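PDB 3IAH: short Chain Dehydrogenase yciK from Salmonella enterica subsp. enterica serovar Typhimurium, which binds NADP and probably catalyses NADP-dependent oxidation or reduction as a short-chain dehydrogenase/reductase, its natural substrate not being firmly established. Local coordinates for residues Leu150-Ser155 with Gly177-Leu182; Ala103-Glu108 with Gln121-Val126; Gln125-Ala130 with Thr170-Thr175; Ala222-Leu227 with Phe244-Gly249. All coordinates share one frame; numbering follows the deposited sequence.

How the contacts relate
Contacts 1, 2 and 3 gather around helices 117-142 and 166-186 and all touch NADP; contact 1 packs the second helix on strand 149-153 of the parallel Rossmann sheet. Contacts 2 and 3 are closest, with centres 7 Å apart: they share Q125 and V126 of helix 117-142. Contact 3 meets contact 1, centres about 10 Å apart, through helix 166-186 and K172. Along the chain, contact 2 opens first, contact 3 starts where it ends, and contacts 1 and 3 interleave. Contacts 1 to 3 join the cofactor site to the subunit interface. Contact 4 comes last and stands apart, its centre about 17 Å from that of contact 1, on strand 243-245 at one end of the sheet.

Contact 1 of 4, residues Leu150-Ser155 with Gly177-Leu182; sequences LVFTSS and GMMQVL. With NAP (NADP nicotinamide-adenine-dinucleotide phosphate), chain C; ACT (acetate ion), chain D.
L150 brings its CD2 to 4.3 Å from L182 CD1, beginning the packing of strand 149-153 against helix 166-186 in a beta-alpha-beta unit of the Rossmann fold. The helix returns almost antiparallel to the strand, at 163°, with 9.4 Å between the segment axes. F152 carries most of the contact. Its CG lies beside the backbone N (chi1 -66°), which stands the ring up against the helix, where three residues reach it obliquely. L182 CD1 touches CZ of F152 at 3.5 Å, M179 packs its CB on F152 CD2 at 3.8 Å, and the bent chain of M178 puts CE 3.9 Å from F152 CE1. The selenium of M178, a selenomethionine, is 5.2 Å from the centre of the F152 ring and 47° off its normal, an oblique Met-aromatic contact. Beyond F152 the segment leaves the helix for the cofactor. T153 sets its CG2 against the nicotinamide ribose while its OG1 bonds to H101 O, and S154 O comes 3.1 Å from NADP C6N. S155, probably the counterpart of the family's catalytic serine, donates from OG to acetate OXT at 2.7 Å; Y168 OH bonds to the same acetate.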
# COMPACT_ATOMS: atom_id res chain seq x y z
N LEU A 150 -12.15 -1.95 -15.14
CA LEU A 150 -12.03 -1.56 -13.73
C LEU A 150 -10.85 -0.58 -13.65
O LEU A 150 -9.74 -0.90 -14.06
CB LEU A 150 -11.78 -2.80 -12.87
CG LEU A 150 -11.54 -2.60 -11.37
CD1 LEU A 150 -12.64 -1.77 -10.65
CD2 LEU A 150 -11.35 -3.99 -10.72
N VAL A 151 -11.10 0.60 -13.10
CA VAL A 151 -10.09 1.63 -13.02
C VAL A 151 -9.92 2.16 -11.61
O VAL A 151 -10.90 2.56 -10.98
CB VAL A 151 -10.48 2.82 -13.96
CG1 VAL A 151 -9.42 3.93 -13.98
CG2 VAL A 151 -10.76 2.32 -15.37
N PHE A 152 -8.69 2.13 -11.12
CA PHE A 152 -8.33 2.69 -9.82
C PHE A 152 -7.66 4.06 -10.04
O PHE A 152 -7.19 4.36 -11.16
CB PHE A 152 -7.37 1.78 -9.06
CG PHE A 152 -7.99 0.48 -8.66
CD1 PHE A 152 -8.64 0.37 -7.46
CD2 PHE A 152 -7.92 -0.63 -9.50
CE1 PHE A 152 -9.23 -0.84 -7.07
CE2 PHE A 152 -8.50 -1.83 -9.13
CZ PHE A 152 -9.17 -1.94 -7.90
N THR A 153 -7.61 4.89 -9.02
CA THR A 153 -7.00 6.21 -9.17
C THR A 153 -5.76 6.30 -8.29
O THR A 153 -5.84 6.13 -7.08
CB THR A 153 -7.97 7.36 -8.83
OG1 THR A 153 -9.19 7.20 -9.54
CG2 THR A 153 -7.35 8.73 -9.22
N SER A 154 -4.62 6.56 -8.92
CA SER A 154 -3.36 6.67 -8.23
C SER A 154 -2.96 8.15 -8.10
O SER A 154 -3.82 9.03 -8.08
CB SER A 154 -2.29 5.86 -8.95
OG SER A 154 -1.12 5.79 -8.16
N SER A 155 -1.66 8.39 -8.02
CA SER A 155 -1.08 9.72 -7.89
C SER A 155 0.42 9.62 -8.19
O SER A 155 0.97 8.52 -8.21
CB SER A 155 -1.27 10.22 -6.45
OG SER A 155 -0.59 11.44 -6.21
N GLY A 177 -0.49 -1.68 -6.26
CA GLY A 177 -0.31 -3.12 -5.98
C GLY A 177 -1.57 -3.94 -6.17
O GLY A 177 -1.56 -5.01 -6.80
N MSE A 178 -2.66 -3.43 -5.59
CA MSE A 178 -3.99 -4.03 -5.69
C MSE A 178 -4.42 -4.14 -7.16
O MSE A 178 -4.94 -5.18 -7.59
CB MSE A 178 -4.97 -3.19 -4.88
CG MSE A 178 -6.42 -3.51 -5.06
SE MSE A 178 -7.46 -2.67 -3.63
CE MSE A 178 -7.02 -0.77 -3.82
N MSE A 179 -4.18 -3.08 -7.92
CA MSE A 179 -4.51 -3.06 -9.33
C MSE A 179 -3.75 -4.15 -10.10
O MSE A 179 -4.33 -4.85 -10.92
CB MSE A 179 -4.27 -1.66 -9.92
CG MSE A 179 -4.43 -1.55 -11.45
SE MSE A 179 -2.96 -2.18 -12.52
CE MSE A 179 -1.61 -0.82 -12.14
N GLN A 180 -2.46 -4.30 -9.80
CA GLN A 180 -1.61 -5.30 -10.46
C GLN A 180 -2.03 -6.72 -10.12
O GLN A 180 -2.04 -7.59 -11.01
CB GLN A 180 -0.14 -5.09 -10.13
CG GLN A 180 0.46 -3.80 -10.70
CD GLN A 180 1.96 -3.70 -10.48
OE1 GLN A 180 2.66 -4.70 -10.28
NE2 GLN A 180 2.48 -2.49 -10.55
N VAL A 181 -2.40 -6.96 -8.86
CA VAL A 181 -2.89 -8.29 -8.46
C VAL A 181 -4.13 -8.62 -9.29
O VAL A 181 -4.23 -9.68 -9.90
CB VAL A 181 -3.22 -8.39 -6.95
CG1 VAL A 181 -3.88 -9.75 -6.59
CG2 VAL A 181 -1.95 -8.21 -6.12
N LEU A 182 -5.10 -7.70 -9.28
CA LEU A 182 -6.34 -7.88 -10.02
C LEU A 182 -6.14 -8.08 -11.52
O LEU A 182 -6.78 -8.94 -12.11
CB LEU A 182 -7.28 -6.70 -9.75
CG LEU A 182 -7.92 -6.72 -8.36
CD1 LEU A 182 -8.41 -5.33 -7.95
CD2 LEU A 182 -9.05 -7.76 -8.32
PA NAP C . -12.18 15.71 -4.35
O1A NAP C . -12.62 16.91 -5.05
O2A NAP C . -11.97 15.86 -2.90
O5B NAP C . -13.21 14.52 -4.48
C5B NAP C . -13.07 13.36 -3.70
C4B NAP C . -14.34 12.55 -3.90
O4B NAP C . -14.16 11.39 -3.11
C3B NAP C . -15.60 13.26 -3.42
O3B NAP C . -16.74 12.94 -4.18
C2B NAP C . -15.72 12.71 -2.03
O2B NAP C . -17.01 12.83 -1.47
C1B NAP C . -15.25 11.26 -2.26
N9A NAP C . -14.99 10.75 -0.92
C8A NAP C . -14.08 11.17 0.00
N7A NAP C . -14.27 10.43 1.12
C5A NAP C . -15.29 9.58 0.91
C6A NAP C . -15.90 8.62 1.70
N6A NAP C . -15.48 8.42 2.95
N1A NAP C . -16.95 7.88 1.18
C2A NAP C . -17.41 8.10 -0.11
N3A NAP C . -16.80 9.06 -0.89
C4A NAP C . -15.76 9.78 -0.37
O3 NAP C . -10.83 15.11 -4.94
PN NAP C . -10.32 14.89 -6.41
O1N NAP C . -11.48 14.96 -7.34
O2N NAP C . -9.10 15.69 -6.59
O5D NAP C . -9.83 13.38 -6.25
C5D NAP C . -10.34 12.34 -7.05
C4D NAP C . -9.29 11.25 -7.06
O4D NAP C . -8.18 11.75 -7.75
C3D NAP C . -8.77 10.80 -5.69
O3D NAP C . -8.63 9.37 -5.67
C2D NAP C . -7.41 11.47 -5.59
O2D NAP C . -6.52 10.78 -4.77
C1D NAP C . -6.98 11.46 -7.01
N1N NAP C . -5.95 12.44 -7.43
C2N NAP C . -6.29 13.77 -7.51
C3N NAP C . -5.33 14.69 -7.90
C7N NAP C . -5.68 16.17 -8.02
O7N NAP C . -4.62 16.98 -8.38
N7N NAP C . -6.92 16.62 -7.80
C4N NAP C . -4.04 14.25 -8.20
C5N NAP C . -3.71 12.88 -8.11
C6N NAP C . -4.69 12.00 -7.71
P2B NAP C . -17.66 14.24 -0.93
O1X NAP C . -18.75 13.91 0.02
O2X NAP C . -16.64 15.06 -0.19
O3X NAP C . -18.26 15.04 -2.05
C ACT D . -2.28 14.62 -5.44
O ACT D . -1.40 15.19 -6.13
OXT ACT D . -2.27 13.37 -5.46
CH3 ACT D . -3.27 15.41 -4.65

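Contact 2 of 4, residues Ala103-Glu108 with Gln121-Val126; sequences AGLLGE and QDVMQV. With NAP (NADP nicotinamide-adenine-dinucleotide phosphate), chain C.
L105 lies across one face of helix 117-142 and meets three of its residues. Its CD2 reaches D122 CB at 3.8 Å and V126 CG2 at 4.1 Å, while its CG faces V123 CG2 at 4.1 Å. With chi1 at -176° the side chain extends away from its own backbone N and out over the helix. V123 works with both branches: CG1 lies 3.7 Å from L105 O, and CG2 presses on G107 CA at 3.5 Å. G107 has a positive phi (84°) that suits glycine, and its bare alpha carbon lets V123 come this close. V126 faces two ways, since CG1 lies near the G104 backbone and CG2 is 3.8 Å from N6A of NADP, beside the adenine.

Around this shell the loop borders the cofactor. G104 O is 3.4 Å from NADP C8A, and the lack of a side chain at G104 leaves room for the nicotinamide-ribose O3D. A103 and G104 end the H101-G104 run, which probably corresponds to the NNAG motif of short-chain dehydrogenases. N127 OD1 takes the N-H of L105, fixing the loop to the helix by a polar bond as well, and D122 OD1 bonds to Q118 NE2. The loop thus leaves strand 98-101 and passes beside helix 117-142; L106 turns the other way, onto helix 204-209, and V123 also packs on helix 166-186.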
# COMPACT_ATOMS: atom_id res chain seq x y z
N ALA A 103 -13.03 7.85 -5.64
CA ALA A 103 -13.07 8.33 -4.27
C ALA A 103 -11.73 8.17 -3.59
O ALA A 103 -11.01 7.20 -3.81
CB ALA A 103 -14.12 7.59 -3.49
N GLY A 104 -11.40 9.16 -2.77
CA GLY A 104 -10.16 9.13 -2.04
C GLY A 104 -10.12 10.17 -0.93
O GLY A 104 -10.83 11.20 -1.01
N LEU A 105 -9.30 9.90 0.08
CA LEU A 105 -9.11 10.80 1.21
C LEU A 105 -7.62 11.17 1.25
O LEU A 105 -6.77 10.30 1.13
CB LEU A 105 -9.53 10.12 2.51
CG LEU A 105 -9.50 10.86 3.84
CD1 LEU A 105 -10.43 12.09 3.84
CD2 LEU A 105 -9.91 9.91 4.97
N LEU A 106 -7.31 12.46 1.41
CA LEU A 106 -5.93 12.92 1.48
C LEU A 106 -5.28 12.75 2.84
O LEU A 106 -4.12 12.39 2.94
CB LEU A 106 -5.86 14.41 1.15
CG LEU A 106 -4.48 15.07 1.16
CD1 LEU A 106 -3.59 14.51 0.10
CD2 LEU A 106 -4.63 16.58 0.99
N GLY A 107 -6.04 13.03 3.89
CA GLY A 107 -5.50 13.00 5.24
C GLY A 107 -4.87 14.38 5.40
O GLY A 107 -5.35 15.35 4.82
N GLU A 108 -3.80 14.47 6.18
CA GLU A 108 -3.12 15.75 6.44
C GLU A 108 -1.66 15.71 5.99
O GLU A 108 -0.97 14.73 6.22
CB GLU A 108 -3.20 16.11 7.92
CG GLU A 108 -4.63 16.42 8.41
CD GLU A 108 -5.23 17.71 7.83
OE1 GLU A 108 -4.46 18.59 7.37
OE2 GLU A 108 -6.48 17.85 7.87
N GLN A 121 -5.11 5.79 9.66
CA GLN A 121 -6.04 4.66 9.50
C GLN A 121 -7.24 5.01 8.61
O GLN A 121 -7.68 4.17 7.81
CB GLN A 121 -6.48 4.07 10.84
CG GLN A 121 -5.30 3.39 11.53
CD GLN A 121 -5.69 2.47 12.67
OE1 GLN A 121 -4.93 1.58 13.01
NE2 GLN A 121 -6.89 2.66 13.23
N ASP A 122 -7.76 6.23 8.73
CA ASP A 122 -8.89 6.68 7.89
C ASP A 122 -8.52 6.68 6.41
O ASP A 122 -9.30 6.25 5.57
CB ASP A 122 -9.33 8.09 8.29
CG ASP A 122 -9.99 8.14 9.67
OD1 ASP A 122 -10.29 7.08 10.25
OD2 ASP A 122 -10.22 9.26 10.16
N VAL A 123 -7.34 7.19 6.09
CA VAL A 123 -6.87 7.25 4.72
C VAL A 123 -6.74 5.83 4.15
O VAL A 123 -7.17 5.53 3.03
CB VAL A 123 -5.54 8.04 4.63
CG1 VAL A 123 -4.90 7.91 3.24
CG2 VAL A 123 -5.78 9.51 5.00
N MSE A 124 -6.13 4.94 4.93
CA MSE A 124 -5.98 3.54 4.48
C MSE A 124 -7.34 2.85 4.34
O MSE A 124 -7.55 2.04 3.42
CB MSE A 124 -5.07 2.77 5.44
CG MSE A 124 -3.63 3.21 5.42
SE MSE A 124 -2.70 2.82 3.76
CE MSE A 124 -2.83 0.91 3.81
N GLN A 125 -8.28 3.17 5.24
CA GLN A 125 -9.60 2.57 5.19
C GLN A 125 -10.36 2.96 3.90
O GLN A 125 -10.91 2.09 3.22
CB GLN A 125 -10.40 2.91 6.45
CG GLN A 125 -11.65 2.07 6.64
CD GLN A 125 -11.33 0.58 6.74
OE1 GLN A 125 -10.24 0.20 7.19
NE2 GLN A 125 -12.27 -0.26 6.34
N VAL A 126 -10.38 4.24 3.56
CA VAL A 126 -11.09 4.69 2.36
C VAL A 126 -10.39 4.30 1.08
O VAL A 126 -11.00 3.71 0.17
CB VAL A 126 -11.25 6.24 2.33
CG1 VAL A 126 -11.83 6.71 0.99
CG2 VAL A 126 -12.09 6.72 3.47
PA NAP C . -12.18 15.71 -4.35
O1A NAP C . -12.62 16.91 -5.05
O2A NAP C . -11.97 15.86 -2.90
O5B NAP C . -13.21 14.52 -4.48
C5B NAP C . -13.07 13.36 -3.70
C4B NAP C . -14.34 12.55 -3.90
O4B NAP C . -14.16 11.39 -3.11
C3B NAP C . -15.60 13.26 -3.42
O3B NAP C . -16.74 12.94 -4.18
C2B NAP C . -15.72 12.71 -2.03
O2B NAP C . -17.01 12.83 -1.47
C1B NAP C . -15.25 11.26 -2.26
N9A NAP C . -14.99 10.75 -0.92
C8A NAP C . -14.08 11.17 0.00
N7A NAP C . -14.27 10.43 1.12
C5A NAP C . -15.29 9.58 0.91
C6A NAP C . -15.90 8.62 1.70
N6A NAP C . -15.48 8.42 2.95
N1A NAP C . -16.95 7.88 1.18
C2A NAP C . -17.41 8.10 -0.11
N3A NAP C . -16.80 9.06 -0.89
C4A NAP C . -15.76 9.78 -0.37
O3 NAP C . -10.83 15.11 -4.94
PN NAP C . -10.32 14.89 -6.41
O1N NAP C . -11.48 14.96 -7.34
O2N NAP C . -9.10 15.69 -6.59
O5D NAP C . -9.83 13.38 -6.25
C5D NAP C . -10.34 12.34 -7.05
C4D NAP C . -9.29 11.25 -7.06
O4D NAP C . -8.18 11.75 -7.75
C3D NAP C . -8.77 10.80 -5.69
O3D NAP C . -8.63 9.37 -5.67
C2D NAP C . -7.41 11.47 -5.59
O2D NAP C . -6.52 10.78 -4.77
C1D NAP C . -6.98 11.46 -7.01
N1N NAP C . -5.95 12.44 -7.43
C2N NAP C . -6.29 13.77 -7.51
C3N NAP C . -5.33 14.69 -7.90
C7N NAP C . -5.68 16.17 -8.02
O7N NAP C . -4.62 16.98 -8.38
N7N NAP C . -6.92 16.62 -7.80
C4N NAP C . -4.04 14.25 -8.20
C5N NAP C . -3.71 12.88 -8.11
C6N NAP C . -4.69 12.00 -7.71
P2B NAP C . -17.66 14.24 -0.93
O1X NAP C . -18.75 13.91 0.02
O2X NAP C . -16.64 15.06 -0.19
O3X NAP C . -18.26 15.04 -2.05

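Contact 3 of 4, residues Gln125-Ala130 with Thr170-Thr175; sequences QVNVNA and TSKFAT. With NAP (NADP nicotinamide-adenine-dinucleotide phosphate), chain C.
S171 OG is held from two directions: N127 ND2 donates to it at 2.9 Å, nearly straight at 172° and in the plane of the N127 amide, and it also bonds to the backbone O of Y168. S171 OG sits between its own N and carbonyl carbon (chi1 77°), which turns it toward the asparagine. With OD1 already held by the loop, the N127 side chain is fixed at both ends. A water donates to N127 O at 2.7 Å and to T175 OG1 at 2.9 Å, bridging the helices; T175 OG1 in turn donates to S171 O at 2.8 Å. Y168 and K172 have the YxxxK spacing of short-chain dehydrogenases, and with N127 they probably correspond to the tyrosine, lysine and asparagine of the family's active site. K172 NZ grips both nicotinamide-ribose hydroxyls, NADP O2D at 2.9 Å and O3D at 3.0 Å, and T153 O as well. The two helix segments run at 27° to each other, and a pi-type turn widens helix 117-142 here. V128 CG2 fits onto A174 CB at 3.5 Å, beside the carbonyl of S171. On helix 166-186, A174 also packs against T170 of the second subunit.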
# COMPACT_ATOMS: atom_id res chain seq x y z
N GLN A 125 -8.28 3.17 5.24
CA GLN A 125 -9.60 2.57 5.19
C GLN A 125 -10.36 2.96 3.90
O GLN A 125 -10.91 2.09 3.22
CB GLN A 125 -10.40 2.91 6.45
CG GLN A 125 -11.65 2.07 6.64
CD GLN A 125 -11.33 0.58 6.74
OE1 GLN A 125 -10.24 0.20 7.19
NE2 GLN A 125 -12.27 -0.26 6.34
N VAL A 126 -10.38 4.24 3.56
CA VAL A 126 -11.09 4.69 2.36
C VAL A 126 -10.39 4.30 1.08
O VAL A 126 -11.00 3.71 0.17
CB VAL A 126 -11.25 6.24 2.33
CG1 VAL A 126 -11.83 6.71 0.99
CG2 VAL A 126 -12.09 6.72 3.47
N ASN A 127 -9.11 4.62 1.01
CA ASN A 127 -8.35 4.40 -0.20
C ASN A 127 -7.99 2.97 -0.52
O ASN A 127 -7.89 2.61 -1.69
CB ASN A 127 -7.07 5.24 -0.18
CG ASN A 127 -7.34 6.74 -0.07
OD1 ASN A 127 -8.50 7.17 -0.00
ND2 ASN A 127 -6.26 7.54 -0.08
N VAL A 128 -7.80 2.16 0.50
CA VAL A 128 -7.41 0.78 0.27
C VAL A 128 -8.47 -0.25 0.69
O VAL A 128 -9.01 -0.99 -0.15
CB VAL A 128 -6.09 0.43 1.01
CG1 VAL A 128 -5.67 -1.01 0.72
CG2 VAL A 128 -4.94 1.38 0.64
N ASN A 129 -8.78 -0.32 1.98
CA ASN A 129 -9.68 -1.36 2.47
C ASN A 129 -11.10 -1.35 1.91
O ASN A 129 -11.57 -2.38 1.42
CB ASN A 129 -9.71 -1.39 4.00
CG ASN A 129 -8.35 -1.69 4.60
OD1 ASN A 129 -7.46 -2.24 3.94
ND2 ASN A 129 -8.18 -1.35 5.87
N ALA A 130 -11.77 -0.20 1.98
CA ALA A 130 -13.14 -0.05 1.47
C ALA A 130 -13.15 -0.15 -0.06
O ALA A 130 -14.09 -0.69 -0.65
CB ALA A 130 -13.74 1.26 1.94
N THR A 170 1.37 6.21 0.88
CA THR A 170 1.35 4.80 1.23
C THR A 170 0.12 4.09 0.62
O THR A 170 0.23 2.97 0.07
CB THR A 170 1.43 4.62 2.76
OG1 THR A 170 2.61 5.27 3.26
CG2 THR A 170 1.48 3.14 3.14
N SER A 171 -1.04 4.75 0.69
CA SER A 171 -2.30 4.21 0.18
C SER A 171 -2.33 4.12 -1.34
O SER A 171 -2.99 3.23 -1.90
CB SER A 171 -3.51 5.03 0.67
OG SER A 171 -3.63 6.25 -0.04
N LYS A 172 -1.63 5.05 -2.00
CA LYS A 172 -1.57 5.07 -3.46
C LYS A 172 -0.61 3.98 -3.97
O LYS A 172 -0.84 3.42 -5.04
CB LYS A 172 -1.29 6.48 -3.98
CG LYS A 172 -2.41 7.49 -3.69
CD LYS A 172 -3.78 7.06 -4.27
CE LYS A 172 -4.81 8.19 -4.19
NZ LYS A 172 -6.09 7.90 -4.90
N PHE A 173 0.46 3.70 -3.23
CA PHE A 173 1.33 2.57 -3.55
C PHE A 173 0.48 1.30 -3.46
O PHE A 173 0.50 0.43 -4.35
CB PHE A 173 2.55 2.46 -2.61
CG PHE A 173 3.80 3.12 -3.15
CD1 PHE A 173 3.95 4.50 -3.15
CD2 PHE A 173 4.82 2.33 -3.67
CE1 PHE A 173 5.11 5.07 -3.66
CE2 PHE A 173 5.97 2.89 -4.18
CZ PHE A 173 6.11 4.27 -4.18
N ALA A 174 -0.28 1.19 -2.37
CA ALA A 174 -1.18 0.04 -2.14
C ALA A 174 -2.14 -0.13 -3.31
O ALA A 174 -2.38 -1.25 -3.79
CB ALA A 174 -1.95 0.24 -0.84
N THR A 175 -2.70 1.00 -3.77
CA THR A 175 -3.62 1.04 -4.91
C THR A 175 -2.99 0.41 -6.14
O THR A 175 -3.59 -0.47 -6.76
CB THR A 175 -4.10 2.47 -5.17
OG1 THR A 175 -4.81 2.94 -4.01
CG2 THR A 175 -5.03 2.52 -6.39
PA NAP C . -12.18 15.71 -4.35
O1A NAP C . -12.62 16.91 -5.05
O2A NAP C . -11.97 15.86 -2.90
O5B NAP C . -13.21 14.52 -4.48
C5B NAP C . -13.07 13.36 -3.70
C4B NAP C . -14.34 12.55 -3.90
O4B NAP C . -14.16 11.39 -3.11
C3B NAP C . -15.60 13.26 -3.42
O3B NAP C . -16.74 12.94 -4.18
C2B NAP C . -15.72 12.71 -2.03
O2B NAP C . -17.01 12.83 -1.47
C1B NAP C . -15.25 11.26 -2.26
N9A NAP C . -14.99 10.75 -0.92
C8A NAP C . -14.08 11.17 0.00
N7A NAP C . -14.27 10.43 1.12
C5A NAP C . -15.29 9.58 0.91
C6A NAP C . -15.90 8.62 1.70
N6A NAP C . -15.48 8.42 2.95
N1A NAP C . -16.95 7.88 1.18
C2A NAP C . -17.41 8.10 -0.11
N3A NAP C . -16.80 9.06 -0.89
C4A NAP C . -15.76 9.78 -0.37
O3 NAP C . -10.83 15.11 -4.94
PN NAP C . -10.32 14.89 -6.41
O1N NAP C . -11.48 14.96 -7.34
O2N NAP C . -9.10 15.69 -6.59
O5D NAP C . -9.83 13.38 -6.25
C5D NAP C . -10.34 12.34 -7.05
C4D NAP C . -9.29 11.25 -7.06
O4D NAP C . -8.18 11.75 -7.75
C3D NAP C . -8.77 10.80 -5.69
O3D NAP C . -8.63 9.37 -5.67
C2D NAP C . -7.41 11.47 -5.59
O2D NAP C . -6.52 10.78 -4.77
C1D NAP C . -6.98 11.46 -7.01
N1N NAP C . -5.95 12.44 -7.43
C2N NAP C . -6.29 13.77 -7.51
C3N NAP C . -5.33 14.69 -7.90
C7N NAP C . -5.68 16.17 -8.02
O7N NAP C . -4.62 16.98 -8.38
N7N NAP C . -6.92 16.62 -7.80
C4N NAP C . -4.04 14.25 -8.20
C5N NAP C . -3.71 12.88 -8.11
C6N NAP C . -4.69 12.00 -7.71
P2B NAP C . -17.66 14.24 -0.93
O1X NAP C . -18.75 13.91 0.02
O2X NAP C . -16.64 15.06 -0.19
O3X NAP C . -18.26 15.04 -2.05
O HOH W 1 -7.52 3.90 -4.07

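Contact 4 of 4, residues Ala222-Leu227 with Phe244-Gly249; sequences ADIMPL and FDAQPG
The F244 ring has L227 CD1 approaching it obliquely, and W230 meets it edge-to-face. L227 and F244 cross at about a right angle, and the closest approach is at the base of the phenylalanine, where L227 CD2 lies 3.7 Å from F244 CB. The second flat group, the amide of Q247, is touched by I224, which crosses Q247 obliquely, its CG2 meeting CG, CD and NE2 and coming nearest to Q247 NE2 at 3.7 Å. That nitrogen is hydrogen-bonded to P198 O and G200 O, two carbonyls that fix the amide and supply its polar partners. The carboxylate of D245 has its partners outside the contact: OD2 forms a salt bridge with R159 NH1 and a hydrogen bond with N197 ND2.

Between these groups A246 fills the middle. Its CB is 4.0 Å from I224 CB and 4.0 Å from L227 CD2, so a single methyl group lies between two branched side chains. L227 CD2 rests on the backbone as well, 3.7 Å from A246 N. An extended first torsion (chi1 -177°) carries the L227 branches from the helix to the strand. The contact is otherwise apolar packing; the Q247 side chain lies about 6 Å from NADP.

The contact packs the start of helix 225-232 on the last strand of the Rossmann sheet. That strand, 243-245, is one of the two outermost within the chain and is hydrogen-bonded to strand 192-197; L227 also packs on I196 of strand 192-197, and I224 reaches I27 on helix 26-37.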
# COMPACT_ATOMS: atom_id res chain seq x y z
N ALA A 222 -12.35 18.79 -16.43
CA ALA A 222 -12.82 18.70 -17.82
C ALA A 222 -11.65 18.46 -18.78
O ALA A 222 -11.74 17.61 -19.67
CB ALA A 222 -13.59 19.97 -18.22
N ASP A 223 -10.55 19.18 -18.57
CA ASP A 223 -9.37 19.08 -19.43
C ASP A 223 -8.70 17.69 -19.46
O ASP A 223 -8.05 17.34 -20.45
CB ASP A 223 -8.29 20.09 -19.00
CG ASP A 223 -8.73 21.54 -19.11
OD1 ASP A 223 -9.55 21.90 -19.98
OD2 ASP A 223 -8.19 22.36 -18.32
N ILE A 224 -8.82 16.91 -18.39
CA ILE A 224 -8.18 15.59 -18.34
C ILE A 224 -9.10 14.41 -18.69
O ILE A 224 -8.69 13.26 -18.57
CB ILE A 224 -7.50 15.33 -16.95
CG1 ILE A 224 -8.51 15.24 -15.81
CG2 ILE A 224 -6.49 16.43 -16.64
CD1 ILE A 224 -7.88 14.71 -14.51
N MSE A 225 -10.32 14.69 -19.15
CA MSE A 225 -11.27 13.63 -19.49
C MSE A 225 -10.91 12.66 -20.62
O MSE A 225 -11.39 11.52 -20.59
CB MSE A 225 -12.66 14.20 -19.77
CG MSE A 225 -13.45 14.67 -18.56
SE MSE A 225 -13.80 13.29 -17.21
CE MSE A 225 -12.21 13.46 -16.07
N PRO A 226 -10.10 13.07 -21.61
CA PRO A 226 -9.82 12.11 -22.70
C PRO A 226 -9.36 10.72 -22.27
O PRO A 226 -9.82 9.73 -22.85
CB PRO A 226 -8.76 12.82 -23.54
CG PRO A 226 -9.12 14.26 -23.40
CD PRO A 226 -9.59 14.41 -21.96
N LEU A 227 -8.48 10.65 -21.27
CA LEU A 227 -7.98 9.37 -20.76
C LEU A 227 -9.11 8.59 -20.07
O LEU A 227 -9.16 7.36 -20.17
CB LEU A 227 -6.80 9.56 -19.80
CG LEU A 227 -6.17 8.29 -19.26
CD1 LEU A 227 -5.66 7.38 -20.40
CD2 LEU A 227 -5.04 8.61 -18.27
N PHE A 244 -1.66 4.75 -16.12
CA PHE A 244 -1.60 5.81 -17.10
C PHE A 244 -1.63 7.21 -16.50
O PHE A 244 -2.33 7.45 -15.53
CB PHE A 244 -2.78 5.71 -18.07
CG PHE A 244 -2.84 4.41 -18.84
CD1 PHE A 244 -2.08 4.23 -19.99
CD2 PHE A 244 -3.69 3.39 -18.43
CE1 PHE A 244 -2.14 3.04 -20.70
CE2 PHE A 244 -3.76 2.19 -19.15
CZ PHE A 244 -2.98 2.02 -20.28
N ASP A 245 -0.87 8.12 -17.10
CA ASP A 245 -0.84 9.51 -16.64
C ASP A 245 -1.72 10.34 -17.55
O ASP A 245 -1.54 10.31 -18.76
CB ASP A 245 0.57 10.10 -16.67
CG ASP A 245 1.47 9.58 -15.57
OD1 ASP A 245 2.68 9.83 -15.66
OD2 ASP A 245 1.01 8.94 -14.60
N ALA A 246 -2.67 11.08 -16.98
CA ALA A 246 -3.55 11.94 -17.77
C ALA A 246 -2.78 13.16 -18.27
O ALA A 246 -3.13 13.72 -19.31
CB ALA A 246 -4.77 12.37 -16.94
N GLN A 247 -1.75 13.55 -17.54
CA GLN A 247 -0.92 14.70 -17.90
C GLN A 247 0.56 14.28 -18.00
O GLN A 247 1.38 14.66 -17.16
CB GLN A 247 -1.10 15.82 -16.89
CG GLN A 247 -2.56 16.26 -16.73
CD GLN A 247 -2.71 17.41 -15.78
OE1 GLN A 247 -2.25 18.52 -16.05
NE2 GLN A 247 -3.40 17.17 -14.65
N PRO A 248 0.91 13.50 -19.04
CA PRO A 248 2.30 13.01 -19.19
C PRO A 248 3.37 14.10 -19.36
O PRO A 248 4.52 13.88 -18.99
CB PRO A 248 2.22 12.11 -20.43
CG PRO A 248 1.05 12.58 -21.18
CD PRO A 248 0.07 13.16 -20.20
N GLY A 249 3.00 15.25 -19.90
CA GLY A 249 3.96 16.34 -20.09
C GLY A 249 4.07 17.31 -18.92
O GLY A 249 4.56 18.43 -19.10